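Local coordinates for protein giardin subunit alpha-1 (PDB 4EVF) that binds calcium and, in a calcium-dependent way, phospholipids such as phosphatidylserine, as an annexin involved in the parasite's attachment to the intestinal mucosa, at residues A[30-35]-A[72-77]; A[79-84]-A[248-253]; A[93-98]-A[124-129]; A[130-135]-A[139-144]. All coordinates share one frame; numbering follows the deposited sequence.

Interaction 1 (A[30-35]-A[72-77])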
# COMPACT_ATOMS: atom_id res chain seq x y z
N TYR A 30 16.47 3.22 6.20
CA TYR A 30 15.88 2.95 7.51
C TYR A 30 14.39 2.67 7.45
O TYR A 30 13.65 3.28 6.67
CB TYR A 30 16.12 4.14 8.43
CG TYR A 30 17.57 4.47 8.64
CD1 TYR A 30 18.37 3.68 9.45
CD2 TYR A 30 18.16 5.57 8.02
CE1 TYR A 30 19.70 3.96 9.64
CE2 TYR A 30 19.49 5.86 8.21
CZ TYR A 30 20.25 5.05 9.02
OH TYR A 30 21.58 5.33 9.22
N SER A 31 13.95 1.77 8.32
CA SER A 31 12.56 1.35 8.41
C SER A 31 11.70 2.49 8.94
O SER A 31 12.22 3.49 9.41
CB SER A 31 12.42 0.19 9.37
OG SER A 31 12.63 0.66 10.69
N ALA A 32 10.38 2.30 8.90
CA ALA A 32 9.47 3.33 9.38
C ALA A 32 9.71 3.61 10.86
O ALA A 32 9.78 4.77 11.27
CB ALA A 32 8.04 2.91 9.13
N GLU A 33 9.85 2.55 11.65
CA GLU A 33 10.13 2.65 13.08
C GLU A 33 11.45 3.37 13.33
O GLU A 33 11.54 4.21 14.23
CB GLU A 33 10.19 1.25 13.71
CG GLU A 33 8.84 0.51 13.74
CD GLU A 33 8.49 -0.21 12.42
OE1 GLU A 33 9.23 -0.11 11.42
OE2 GLU A 33 7.45 -0.91 12.41
N SER A 34 12.47 3.04 12.54
CA SER A 34 13.78 3.69 12.68
C SER A 34 13.69 5.17 12.31
O SER A 34 14.26 6.02 12.99
CB SER A 34 14.85 3.02 11.82
OG SER A 34 15.18 1.72 12.29
N ARG A 35 12.98 5.48 11.24
CA ARG A 35 12.79 6.88 10.89
C ARG A 35 12.03 7.68 11.96
O ARG A 35 12.24 8.89 12.10
CB ARG A 35 12.13 7.02 9.51
CG ARG A 35 13.05 6.57 8.40
CD ARG A 35 12.43 6.86 7.04
NE ARG A 35 11.01 6.56 7.05
CZ ARG A 35 10.46 5.52 6.44
NH1 ARG A 35 11.24 4.68 5.77
NH2 ARG A 35 9.16 5.32 6.50
N SER A 72 7.11 11.35 8.92
CA SER A 72 5.88 11.57 9.67
C SER A 72 5.37 10.27 10.26
O SER A 72 5.96 9.21 10.04
CB SER A 72 4.82 12.20 8.77
OG SER A 72 5.28 13.47 8.32
N ASP A 73 4.28 10.35 11.02
CA ASP A 73 3.63 9.16 11.57
C ASP A 73 2.82 8.49 10.47
O ASP A 73 1.88 9.09 9.92
CB ASP A 73 2.72 9.51 12.74
CG ASP A 73 2.24 8.28 13.50
OD1 ASP A 73 2.69 8.03 14.64
OD2 ASP A 73 1.41 7.54 12.94
N ARG A 74 3.20 7.26 10.14
CA ARG A 74 2.62 6.55 8.99
C ARG A 74 1.14 6.22 9.16
O ARG A 74 0.46 5.94 8.19
CB ARG A 74 3.41 5.27 8.70
CG ARG A 74 3.25 4.17 9.75
CD ARG A 74 4.26 3.04 9.52
NE ARG A 74 4.16 2.00 10.54
CZ ARG A 74 4.73 2.08 11.74
NH1 ARG A 74 5.43 3.16 12.06
NH2 ARG A 74 4.60 1.09 12.62
N HIS A 75 0.65 6.26 10.40
CA HIS A 75 -0.76 6.00 10.67
C HIS A 75 -1.58 7.27 10.46
O HIS A 75 -2.69 7.22 9.92
CB HIS A 75 -0.94 5.44 12.09
CG HIS A 75 -0.09 4.24 12.36
ND1 HIS A 75 0.82 4.20 13.39
CD2 HIS A 75 0.02 3.06 11.70
CE1 HIS A 75 1.45 3.03 13.37
NE2 HIS A 75 0.98 2.32 12.36
N GLU A 76 -1.02 8.41 10.85
CA GLU A 76 -1.63 9.71 10.53
C GLU A 76 -1.59 9.97 9.03
O GLU A 76 -2.54 10.53 8.47
CB GLU A 76 -0.92 10.85 11.26
CG GLU A 76 -1.25 10.90 12.73
CD GLU A 76 -0.43 11.93 13.48
OE1 GLU A 76 0.37 12.64 12.84
OE2 GLU A 76 -0.58 12.03 14.72
N VAL A 77 -0.49 9.59 8.39
CA VAL A 77 -0.36 9.66 6.94
C VAL A 77 -1.48 8.86 6.27
O VAL A 77 -2.26 9.40 5.50
CB VAL A 77 1.02 9.15 6.47
CG1 VAL A 77 1.06 9.03 4.94
CG2 VAL A 77 2.13 10.07 6.96
O HOH W 1 8.11 6.65 10.20
O HOH W 2 6.88 6.84 7.89

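Interaction 2 (A[79-84]-A[248-253])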
# COMPACT_ATOMS: atom_id res chain seq x y z
N ALA A 79 -4.26 7.63 7.53
CA ALA A 79 -5.58 8.15 7.89
C ALA A 79 -5.97 9.35 7.03
O ALA A 79 -7.12 9.47 6.60
CB ALA A 79 -5.61 8.54 9.36
N GLN A 80 -5.02 10.26 6.80
CA GLN A 80 -5.29 11.47 6.01
C GLN A 80 -5.53 11.12 4.53
O GLN A 80 -6.39 11.71 3.87
CB GLN A 80 -4.14 12.48 6.14
CG GLN A 80 -4.33 13.75 5.32
CD GLN A 80 -5.47 14.61 5.82
OE1 GLN A 80 -6.41 14.92 5.08
NE2 GLN A 80 -5.39 15.02 7.08
N HIS A 81 -4.76 10.16 4.01
CA HIS A 81 -4.99 9.63 2.66
C HIS A 81 -6.42 9.10 2.52
O HIS A 81 -7.09 9.34 1.51
CB HIS A 81 -4.01 8.51 2.34
CG HIS A 81 -2.63 8.98 2.02
ND1 HIS A 81 -2.36 10.16 1.37
CD2 HIS A 81 -1.42 8.40 2.26
CE1 HIS A 81 -1.05 10.30 1.22
NE2 HIS A 81 -0.46 9.24 1.75
N ILE A 82 -6.87 8.37 3.53
CA ILE A 82 -8.22 7.81 3.53
C ILE A 82 -9.30 8.90 3.61
O ILE A 82 -10.33 8.82 2.93
CB ILE A 82 -8.39 6.80 4.69
CG1 ILE A 82 -7.51 5.58 4.45
CG2 ILE A 82 -9.85 6.42 4.86
CD1 ILE A 82 -7.57 4.54 5.56
N ARG A 83 -9.07 9.91 4.43
CA ARG A 83 -9.91 11.10 4.45
C ARG A 83 -9.98 11.73 3.06
O ARG A 83 -11.06 12.01 2.54
CB ARG A 83 -9.33 12.12 5.43
CG ARG A 83 -10.26 12.50 6.57
CD ARG A 83 -11.54 13.14 6.07
NE ARG A 83 -12.58 13.06 7.09
CZ ARG A 83 -13.15 14.11 7.67
NH1 ARG A 83 -12.78 15.34 7.34
NH2 ARG A 83 -14.09 13.93 8.59
N ASP A 84 -8.81 11.96 2.47
CA ASP A 84 -8.73 12.55 1.14
C ASP A 84 -9.52 11.74 0.11
O ASP A 84 -10.26 12.30 -0.72
CB ASP A 84 -7.27 12.64 0.70
CG ASP A 84 -6.48 13.68 1.48
OD1 ASP A 84 -5.29 13.87 1.13
OD2 ASP A 84 -7.03 14.31 2.41
N MET A 248 2.21 6.78 -6.26
CA MET A 248 3.57 6.46 -5.84
C MET A 248 3.86 7.09 -4.49
O MET A 248 4.56 6.50 -3.66
CB MET A 248 4.60 6.86 -6.89
CG MET A 248 4.68 5.86 -8.06
SD MET A 248 4.82 4.13 -7.57
CE MET A 248 6.54 4.10 -7.04
N ARG A 249 3.29 8.26 -4.25
CA ARG A 249 3.50 8.95 -2.98
C ARG A 249 2.77 8.23 -1.84
O ARG A 249 3.31 8.07 -0.74
CB ARG A 249 3.05 10.41 -3.05
CG ARG A 249 3.14 11.11 -1.70
CD ARG A 249 1.94 12.01 -1.45
NE ARG A 249 1.78 12.31 -0.03
CZ ARG A 249 0.92 13.21 0.45
NH1 ARG A 249 0.16 13.90 -0.38
NH2 ARG A 249 0.83 13.42 1.76
N ARG A 250 1.54 7.80 -2.11
CA ARG A 250 0.80 7.04 -1.12
C ARG A 250 1.56 5.78 -0.72
O ARG A 250 1.94 5.64 0.44
CB ARG A 250 -0.62 6.70 -1.60
CG ARG A 250 -1.52 7.94 -1.69
CD ARG A 250 -2.97 7.54 -1.94
NE ARG A 250 -3.14 6.82 -3.20
CZ ARG A 250 -3.54 7.38 -4.35
NH1 ARG A 250 -3.83 8.67 -4.39
NH2 ARG A 250 -3.66 6.63 -5.44
N ILE A 251 1.83 4.89 -1.67
CA ILE A 251 2.40 3.59 -1.30
C ILE A 251 3.87 3.66 -0.88
O ILE A 251 4.30 2.90 0.00
CB ILE A 251 2.18 2.50 -2.40
CG1 ILE A 251 3.15 2.67 -3.57
CG2 ILE A 251 0.74 2.51 -2.91
CD1 ILE A 251 2.80 1.75 -4.74
N THR A 252 4.64 4.57 -1.47
CA THR A 252 6.03 4.72 -1.05
C THR A 252 6.12 5.34 0.35
O THR A 252 6.87 4.85 1.20
CB THR A 252 6.85 5.53 -2.07
OG1 THR A 252 6.59 5.04 -3.39
CG2 THR A 252 8.34 5.41 -1.78
N GLY A 253 5.33 6.38 0.59
CA GLY A 253 5.33 7.09 1.86
C GLY A 253 4.88 6.25 3.04
O GLY A 253 5.39 6.41 4.15
O HOH W 3 2.33 8.55 1.74

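Interaction 3 (A[93-98]-A[124-129])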
# COMPACT_ATOMS: atom_id res chain seq x y z
N MET A 93 -8.73 4.10 -6.61
CA MET A 93 -7.33 3.76 -6.67
C MET A 93 -6.69 3.96 -5.30
O MET A 93 -5.96 3.10 -4.82
CB MET A 93 -6.59 4.58 -7.74
CG MET A 93 -6.89 4.09 -9.16
SD MET A 93 -6.02 5.06 -10.41
CE MET A 93 -6.86 6.64 -10.22
N ALA A 94 -7.01 5.08 -4.67
CA ALA A 94 -6.49 5.38 -3.33
C ALA A 94 -6.99 4.34 -2.32
O ALA A 94 -6.24 3.95 -1.41
CB ALA A 94 -6.91 6.77 -2.91
N PHE A 95 -8.24 3.92 -2.47
CA PHE A 95 -8.79 2.84 -1.63
C PHE A 95 -7.87 1.62 -1.64
O PHE A 95 -7.55 1.07 -0.58
CB PHE A 95 -10.20 2.41 -2.09
CG PHE A 95 -11.30 3.40 -1.78
CD1 PHE A 95 -11.06 4.50 -0.98
CD2 PHE A 95 -12.57 3.22 -2.31
CE1 PHE A 95 -12.08 5.42 -0.70
CE2 PHE A 95 -13.60 4.12 -2.03
CZ PHE A 95 -13.35 5.22 -1.22
N PHE A 96 -7.46 1.19 -2.84
CA PHE A 96 -6.58 0.02 -2.95
C PHE A 96 -5.28 0.25 -2.18
O PHE A 96 -4.81 -0.64 -1.45
CB PHE A 96 -6.26 -0.32 -4.43
CG PHE A 96 -7.47 -0.54 -5.29
CD1 PHE A 96 -8.63 -1.08 -4.75
CD2 PHE A 96 -7.46 -0.17 -6.63
CE1 PHE A 96 -9.76 -1.27 -5.55
CE2 PHE A 96 -8.58 -0.36 -7.42
CZ PHE A 96 -9.73 -0.91 -6.88
N ASP A 97 -4.71 1.44 -2.35
CA ASP A 97 -3.43 1.79 -1.74
C ASP A 97 -3.50 1.83 -0.21
O ASP A 97 -2.54 1.47 0.45
CB ASP A 97 -2.91 3.14 -2.26
CG ASP A 97 -2.80 3.18 -3.77
OD1 ASP A 97 -2.88 2.10 -4.41
OD2 ASP A 97 -2.63 4.29 -4.32
N THR A 98 -4.63 2.29 0.33
CA THR A 98 -4.75 2.60 1.75
C THR A 98 -5.39 1.47 2.58
O THR A 98 -5.03 1.26 3.74
CB THR A 98 -5.54 3.93 1.97
OG1 THR A 98 -6.83 3.84 1.37
CG2 THR A 98 -4.80 5.12 1.36
N GLU A 124 -17.05 3.58 9.68
CA GLU A 124 -18.37 4.17 9.53
C GLU A 124 -18.39 5.23 8.42
O GLU A 124 -19.26 5.21 7.55
CB GLU A 124 -18.82 4.78 10.86
CG GLU A 124 -20.31 4.85 11.05
CD GLU A 124 -20.71 4.79 12.52
OE1 GLU A 124 -21.64 5.52 12.91
OE2 GLU A 124 -20.08 4.01 13.28
N ASP A 125 -17.42 6.15 8.46
CA ASP A 125 -17.26 7.16 7.41
C ASP A 125 -17.06 6.54 6.04
O ASP A 125 -17.58 7.03 5.04
CB ASP A 125 -16.05 8.05 7.71
CG ASP A 125 -16.41 9.32 8.46
OD1 ASP A 125 -17.57 9.44 8.92
OD2 ASP A 125 -15.52 10.20 8.58
N PHE A 126 -16.27 5.47 5.99
CA PHE A 126 -15.99 4.76 4.75
C PHE A 126 -17.26 4.15 4.16
O PHE A 126 -17.63 4.45 3.02
CB PHE A 126 -14.95 3.67 4.99
CG PHE A 126 -14.38 3.08 3.74
CD1 PHE A 126 -14.95 1.95 3.17
CD2 PHE A 126 -13.27 3.65 3.13
CE1 PHE A 126 -14.43 1.40 2.01
CE2 PHE A 126 -12.74 3.10 1.98
CZ PHE A 126 -13.33 1.97 1.41
N MET A 127 -17.93 3.30 4.93
CA MET A 127 -19.13 2.63 4.42
C MET A 127 -20.25 3.63 4.08
O MET A 127 -21.05 3.39 3.18
CB MET A 127 -19.63 1.56 5.39
CG MET A 127 -18.63 0.44 5.66
SD MET A 127 -17.91 -0.30 4.17
CE MET A 127 -19.36 -0.94 3.32
N LYS A 128 -20.29 4.75 4.80
CA LYS A 128 -21.22 5.83 4.51
C LYS A 128 -21.13 6.22 3.04
O LYS A 128 -22.14 6.29 2.33
CB LYS A 128 -20.89 7.03 5.40
CG LYS A 128 -21.56 8.36 5.03
CD LYS A 128 -20.92 9.50 5.82
CE LYS A 128 -21.20 10.88 5.20
NZ LYS A 128 -22.63 11.25 5.29
N ASP A 129 -19.91 6.43 2.57
CA ASP A 129 -19.70 6.99 1.24
C ASP A 129 -19.59 5.92 0.17
O ASP A 129 -19.75 6.20 -1.02
CB ASP A 129 -18.46 7.88 1.23
CG ASP A 129 -18.76 9.33 1.64
OD1 ASP A 129 -19.94 9.69 1.78
OD2 ASP A 129 -17.80 10.12 1.81

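Interaction 4 (A[130-135]-A[139-144])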
# COMPACT_ATOMS: atom_id res chain seq x y z
N VAL A 130 -19.31 4.70 0.58
CA VAL A 130 -19.13 3.59 -0.36
C VAL A 130 -20.40 2.74 -0.56
O VAL A 130 -20.65 2.24 -1.66
CB VAL A 130 -17.94 2.70 0.06
CG1 VAL A 130 -18.02 1.35 -0.59
CG2 VAL A 130 -16.62 3.41 -0.28
N GLY A 131 -21.21 2.57 0.48
CA GLY A 131 -22.43 1.79 0.35
C GLY A 131 -22.18 0.29 0.29
O GLY A 131 -21.06 -0.17 0.51
N ARG A 132 -23.22 -0.49 0.01
CA ARG A 132 -23.10 -1.95 -0.01
C ARG A 132 -23.81 -2.56 -1.21
O ARG A 132 -24.32 -3.69 -1.15
CB ARG A 132 -23.62 -2.56 1.30
CG ARG A 132 -22.86 -2.07 2.53
CD ARG A 132 -23.52 -2.48 3.84
NE ARG A 132 -22.68 -2.17 5.00
CZ ARG A 132 -22.79 -1.05 5.72
NH1 ARG A 132 -23.70 -0.14 5.40
NH2 ARG A 132 -22.00 -0.85 6.76
N LYS A 133 -23.84 -1.83 -2.31
CA LYS A 133 -24.57 -2.26 -3.51
C LYS A 133 -23.70 -3.00 -4.53
O LYS A 133 -24.19 -3.43 -5.57
CB LYS A 133 -25.24 -1.05 -4.18
CG LYS A 133 -26.37 -0.40 -3.38
CD LYS A 133 -27.65 -1.22 -3.43
CE LYS A 133 -28.28 -1.33 -2.06
NZ LYS A 133 -28.60 0.01 -1.49
N GLU A 134 -22.41 -3.12 -4.24
CA GLU A 134 -21.48 -3.83 -5.11
C GLU A 134 -20.57 -4.75 -4.31
O GLU A 134 -20.31 -4.53 -3.12
CB GLU A 134 -20.62 -2.85 -5.92
CG GLU A 134 -21.31 -2.22 -7.12
CD GLU A 134 -20.33 -1.52 -8.05
OE1 GLU A 134 -19.86 -0.41 -7.71
OE2 GLU A 134 -20.03 -2.09 -9.13
N ASP A 135 -20.08 -5.79 -4.96
CA ASP A 135 -19.27 -6.77 -4.24
C ASP A 135 -17.94 -6.21 -3.74
O ASP A 135 -17.43 -6.66 -2.72
CB ASP A 135 -19.05 -8.02 -5.09
CG ASP A 135 -20.30 -8.88 -5.18
OD1 ASP A 135 -20.28 -9.90 -5.89
OD2 ASP A 135 -21.30 -8.53 -4.52
N LEU A 139 -16.53 -6.67 0.12
CA LEU A 139 -15.20 -7.20 0.41
C LEU A 139 -14.37 -6.22 1.22
O LEU A 139 -13.67 -6.62 2.15
CB LEU A 139 -14.45 -7.63 -0.86
CG LEU A 139 -13.06 -8.24 -0.68
CD1 LEU A 139 -13.06 -9.48 0.22
CD2 LEU A 139 -12.46 -8.59 -2.04
N MET A 140 -14.43 -4.93 0.88
CA MET A 140 -13.64 -3.94 1.61
C MET A 140 -14.09 -3.81 3.07
O MET A 140 -13.27 -3.65 3.97
CB MET A 140 -13.63 -2.57 0.92
CG MET A 140 -12.68 -2.53 -0.28
SD MET A 140 -12.44 -0.85 -0.91
CE MET A 140 -11.58 -1.20 -2.46
N GLU A 141 -15.40 -3.89 3.28
CA GLU A 141 -15.94 -3.87 4.64
C GLU A 141 -15.37 -5.02 5.48
O GLU A 141 -14.92 -4.82 6.61
CB GLU A 141 -17.46 -3.98 4.62
CG GLU A 141 -18.08 -3.88 6.00
CD GLU A 141 -19.59 -3.90 5.96
OE1 GLU A 141 -20.16 -4.47 5.02
OE2 GLU A 141 -20.20 -3.34 6.89
N LYS A 142 -15.39 -6.21 4.91
CA LYS A 142 -14.90 -7.40 5.62
C LYS A 142 -13.37 -7.37 5.75
O LYS A 142 -12.81 -7.82 6.74
CB LYS A 142 -15.36 -8.65 4.89
CG LYS A 142 -15.08 -9.95 5.63
CD LYS A 142 -16.35 -10.76 5.79
CE LYS A 142 -17.07 -10.90 4.47
NZ LYS A 142 -18.40 -11.54 4.64
N TRP A 143 -12.71 -6.83 4.73
CA TRP A 143 -11.26 -6.67 4.78
C TRP A 143 -10.83 -5.80 5.95
O TRP A 143 -9.89 -6.14 6.68
CB TRP A 143 -10.76 -6.04 3.48
CG TRP A 143 -9.30 -6.17 3.29
CD1 TRP A 143 -8.32 -5.32 3.74
CD2 TRP A 143 -8.63 -7.21 2.58
NE1 TRP A 143 -7.09 -5.78 3.35
CE2 TRP A 143 -7.25 -6.93 2.63
CE3 TRP A 143 -9.06 -8.35 1.90
CZ2 TRP A 143 -6.29 -7.76 2.03
CZ3 TRP A 143 -8.12 -9.17 1.30
CH2 TRP A 143 -6.75 -8.87 1.37
N MET A 144 -11.52 -4.68 6.13
CA MET A 144 -11.18 -3.73 7.19
C MET A 144 -11.30 -4.34 8.59
O MET A 144 -10.62 -3.90 9.53
CB MET A 144 -12.03 -2.46 7.08
CG MET A 144 -11.62 -1.57 5.89
SD MET A 144 -12.64 -0.12 5.57
CE MET A 144 -12.47 0.86 7.05

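Interaction 1 (A[30-35]-A[72-77])
Ala32, in the first turn of helix 32-46, meets the aliphatic part of Arg74: its CB lies 3.8 Å from Arg74 CD, and the CA atoms of the two residues are 7.6 Å apart. The carbonyl of Ala32 adds a solvent link, its O lying 2.7 Å from a water. Next along the chain, Glu33 folds back through a bend at its second torsion (chi2 83°), which brings OE2 to 3.5 Å from Arg74 NH2. OE2 lies well out of the guanidinium plane, so no N-H points at it and only the charges pair; the planes are 48° apart. The guanidinium is held between Glu33 over one face and His75 CE1 over the other, while NE pairs with Asp106. Two residues on, Arg35 NH2 gives a proton to a second water, 3.1 Å away in the guanidinium plane. Each water oxygen also lies within weak bonding distance of Ser72 O, at 3.3 Å, its protons possibly shared among other acceptors. The contact thus joins the starts of helices 32-46 and 74-87, predicted to belong to annexin repeats 1 and 2, with helix 104-118 touching His75 and Glu76 beyond Arg74.

Interaction 2 (A[79-84]-A[248-253])
Within segments 79-84 and 248-253 the closest CA pair is that of His81 and Arg250, 7.4 Å apart, and the imidazole of His81 points into the contact between them. Over one face of that ring stands Arg250 CG, 3.7 Å from the ring centroid and only 6° off the normal, a well-centred CH-pi contact. The Arg250 chain then turns at its third torsion, and its NH2 forms a salt bridge with Asp97. Arg249 approaches the same imidazole differently. Its CG is anti to the backbone N (chi1 175°), and the side chain reaches round to present the face of its guanidinium to the ring edge; His81 CE1 sits over the centre of that face, 3.6 Å from Arg249 CZ, with the two planes 72° apart. The NE of Arg249 pairs with Asp69, on helix 62-70. At another point of the ring edge a water lies in the imidazole plane, 2.9 Å from His81 NE2, and is 2.7 Å from Arg249 O, to which it probably donates. Both arginines therefore meet the histidine through carbon or a flat face, while Arg249 NE and Arg250 NH2 pair with aspartates outside the contact. With the Arg249 guanidinium against the ring edge and that of Arg250 further off, protonation of this buried imidazole would probably be disfavoured, although the nearby aspartates should offset part of that effect.

Interaction 3 (A[93-98]-A[124-129])
Ala94 O takes two donors from Thr98, one turn further along the helix: the backbone N at 2.9 Å and the hydroxyl OG1 at 2.8 Å. The hydroxyl arrives from above the carbonyl plane, 38° out of it, so the oxygen is gripped from two distinct directions. Thr98 N also makes a weak bond to Phe95 O. The contact with residues 124-129 is carried by the single aromatic pair Phe95 and Phe126. The rings come from opposite directions, with CA atoms 9.8 Å apart, and the edge of Phe126 is directed at the face of Phe95: CE2 of Phe126 lies 3.6 Å from Phe95 CE1, displaced from the middle of the ring toward its rim, while CZ of Phe126 is 4.0 Å from Phe95 CG. A centroid separation of 4.7 Å and planes at 53° describe an edge-to-face pair tilted well away from the perpendicular. On the Phe126 side, a chi1 of -168° swings the ring out toward helix 92-100. Both helices lie in the predicted second annexin repeat, and in this all-helical fold the pair belongs to the buried packing between the helices of that repeat. Met127 SD adjoins the Phe126 ring at its edge, in plane. Met140, from helix 135-145, touches both phenylalanines, and Ala85 of helix 74-87 packs against Phe95.

Interaction 4 (A[130-135]-A[139-144])
Arg132 and Glu141 meet with their side chains at about a right angle and their flat ends turned 46° against each other. Arg132 presents the NE and NH2 edge of its guanidinium. NH2 donates to Glu141 OE2 over 3.1 Å, with an angle of 158° at the hydrogen; the acceptor is in the guanidinium plane, yet the donor stands 46° out of the carboxylate plane. Arg132 NE adds two weak bonds, to Glu141 OE2 at 3.3 Å and to Glu141 OE1 at 3.4 Å, so the salt bridge is an uneven, forked one. The Glu141 chain stays extended from CG outward, which carries the carboxylate across to the loop. Met127 touches both residues from helix 122-130. At Leu139, the backbone N donates to Asp135 O at 3.0 Å, an i to i+4 bond of helix 135-145. The Asp135 carboxylate looks elsewhere, OD1 bonding to Tyr209. With Glu134 as the N-cap residue of that helix, the arrangement is that of an interhelical loop, between helices 122-130 and 135-145 of the predicted second annexin repeat, clasped by the Arg132-Glu141 bridge to the helix that follows it.

In the fold
Three of the four interactions form a connected series. Interactions 1 and 2 both draw on helix 74-87, with centres 13 Å apart, but touch nowhere beyond their adjoining sequence. Interaction 2 meets interaction 3 directly, at a centre distance of 11 Å, through the Arg250-Asp97 salt bridge (NH2 to OD2 2.8 Å) and through His81 CB, which packs 3.6 Å from Thr98 CG2, so predicted repeats 2 and 4 share this buried interface. Interaction 3 continues into interaction 4, 9 Å away between centres, where Phe95 CE2 lies 3.6 Å from Val130 CG2 and Met127 SD is 3.7 Å from Glu141 CB. Interactions 1 and 4 are the most distant pair, their centres 28 Å apart. No calcium ion is part of any of these contacts.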